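Carbohydrate deacetylase Agd3 (Neosartorya fumigata, PDB 6NWZ) probably removes N-acetyl groups from the fungal exopolysaccharide galactosaminogalactan, a modification required for biofilm formation. Local coordinates at residues S25-I30 and G76-A81. Sequence-based numbering, arbitrary orientation.
Sequences SNILVI and GIVVAA
Leu28 and Ile30 pair in parallel with the chain from Gly76 to Ala80, the axes of strands 27-30 and 76-80 approaching to 4.7 Å and inclined by 15°. Four backbone bonds alternate across the seam: Leu28 N to Gly76 O, Val78 N to Leu28 O (2.8 Å), Ile30 N to Val78 O (2.7 Å) and, somewhat longer, Ala80 N to Ile30 O (3.1 Å). Leu28 O also receives the CA-H of Ile77, and Ile30 O that of Val79, giving each carbonyl a second, weaker contact. Both are inner strands of a run of parallel pairs in the region assigned to the CBM87 family of carbohydrate-binding modules: strand 51-55 pairs on the far side of 25-30 and 115-119 on the far side of 76-81. Ile27, Val29 and Val78 project from one face, where the helices 34-47 and 224-237 lie over them. There the CG2 methyl of Ile27 meets CG2 of Val78 at 3.8 Å, the two side chains crossing at a slant. With both chi angles of Ile27 near -60°, its CD1 folds back over the backbone of Gly76, 3.6 Å from Gly76 N, where no side chain intervenes. Leu28, Ile30, Ile77 and Val79 occupy the reverse face. Ile30 spans two neighbours on it, running alongside both: CD1, at the end of an extended chain (chi2 174°), touches CG2 of Ile77, while its CG2 branch lies 4.1 Å from CG1 of Val79. Beyond this pair of strands, Ile77 rests on Met116 and Ile30 on Val56.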
loop_
_atom_site.group_PDB
_atom_site.type_symbol
_atom_site.label_atom_id
_atom_site.label_comp_id
_atom_site.label_asym_id
_atom_site.label_seq_id
_atom_site.Cartn_x
_atom_site.Cartn_y
_atom_site.Cartn_z
ATOM N N SER A 25 8.053 15.895 -18.616
ATOM C CA SER A 25 8.055 14.563 -18.016
ATOM C C SER A 25 6.671 13.935 -17.932
ATOM O O SER A 25 6.455 13.051 -17.093
ATOM C CB SER A 25 8.677 14.613 -16.618
ATOM O OG SER A 25 10.050 14.950 -16.679
ATOM N N ASN A 26 5.733 14.365 -18.767
ATOM C CA ASN A 26 4.393 13.797 -18.754
ATOM C C ASN A 26 4.372 12.498 -19.553
ATOM O O ASN A 26 4.900 12.438 -20.666
ATOM C CB ASN A 26 3.398 14.799 -19.332
ATOM C CG ASN A 26 1.979 14.505 -18.921
ATOM O OD1 ASN A 26 1.206 13.927 -19.683
ATOM N ND2 ASN A 26 1.626 14.895 -17.702
ATOM N N ILE A 27 3.765 11.460 -18.984
ATOM C CA ILE A 27 3.706 10.149 -19.624
ATOM C C ILE A 27 2.398 10.029 -20.395
ATOM O O ILE A 27 1.312 10.206 -19.831
ATOM C CB ILE A 27 3.842 9.022 -18.588
ATOM C CG1 ILE A 27 5.200 9.108 -17.894
ATOM C CG2 ILE A 27 3.690 7.670 -19.253
ATOM C CD1 ILE A 27 6.371 8.953 -18.839
ATOM N N LEU A 28 2.498 9.730 -21.690
ATOM C CA LEU A 28 1.330 9.555 -22.546
ATOM C C LEU A 28 0.910 8.089 -22.540
ATOM O O LEU A 28 1.679 7.214 -22.954
ATOM C CB LEU A 28 1.627 10.023 -23.969
ATOM C CG LEU A 28 0.491 9.870 -24.979
ATOM C CD1 LEU A 28 -0.743 10.628 -24.508
ATOM C CD2 LEU A 28 0.933 10.339 -26.359
ATOM N N VAL A 29 -0.308 7.823 -22.071
ATOM C CA VAL A 29 -0.850 6.472 -21.982
ATOM C C VAL A 29 -1.923 6.324 -23.047
ATOM O O VAL A 29 -2.921 7.054 -23.037
ATOM C CB VAL A 29 -1.414 6.173 -20.584
ATOM C CG1 VAL A 29 -2.119 4.834 -20.581
ATOM C CG2 VAL A 29 -0.300 6.194 -19.551
ATOM N N ILE A 30 -1.720 5.375 -23.959
ATOM C CA ILE A 30 -2.615 5.133 -25.087
ATOM C C ILE A 30 -3.242 3.759 -24.904
ATOM O O ILE A 30 -2.529 2.757 -24.771
ATOM C CB ILE A 30 -1.869 5.228 -26.427
ATOM C CG1 ILE A 30 -1.282 6.632 -26.612
ATOM C CG2 ILE A 30 -2.792 4.870 -27.578
ATOM C CD1 ILE A 30 -0.418 6.778 -27.839
ATOM N N GLY A 76 7.483 9.970 -22.145
ATOM C CA GLY A 76 7.350 8.549 -22.384
ATOM C C GLY A 76 5.993 8.254 -22.970
ATOM O O GLY A 76 5.061 9.059 -22.866
ATOM N N ILE A 77 5.899 7.090 -23.604
ATOM C CA ILE A 77 4.666 6.641 -24.233
ATOM C C ILE A 77 4.423 5.195 -23.831
ATOM O O ILE A 77 5.342 4.368 -23.882
ATOM C CB ILE A 77 4.718 6.773 -25.767
ATOM C CG1 ILE A 77 5.198 8.173 -26.168
ATOM C CG2 ILE A 77 3.351 6.484 -26.358
ATOM C CD1 ILE A 77 5.645 8.293 -27.613
ATOM N N VAL A 78 3.194 4.895 -23.416
ATOM C CA VAL A 78 2.776 3.541 -23.073
ATOM C C VAL A 78 1.550 3.208 -23.905
ATOM O O VAL A 78 0.580 3.973 -23.923
ATOM C CB VAL A 78 2.467 3.393 -21.571
ATOM C CG1 VAL A 78 2.489 1.923 -21.171
ATOM C CG2 VAL A 78 3.438 4.204 -20.731
ATOM N N VAL A 79 1.595 2.073 -24.598
ATOM C CA VAL A 79 0.502 1.633 -25.453
ATOM C C VAL A 79 0.130 0.214 -25.064
ATOM O O VAL A 79 0.997 -0.665 -25.001
ATOM C CB VAL A 79 0.874 1.695 -26.945
ATOM C CG1 VAL A 79 -0.383 1.579 -27.800
ATOM C CG2 VAL A 79 1.645 2.973 -27.250
ATOM N N ALA A 80 -1.156 -0.012 -24.821
ATOM C CA ALA A 80 -1.659 -1.306 -24.388
ATOM C C ALA A 80 -2.321 -2.015 -25.564
ATOM O O ALA A 80 -3.272 -1.489 -26.154
ATOM C CB ALA A 80 -2.645 -1.141 -23.232
ATOM N N ALA A 81 -1.807 -3.201 -25.903
ATOM C CA ALA A 81 -2.394 -4.075 -26.920
ATOM C C ALA A 81 -2.426 -3.423 -28.301
ATOM O O ALA A 81 -3.283 -3.749 -29.128
ATOM C CB ALA A 81 -3.799 -4.534 -26.514
#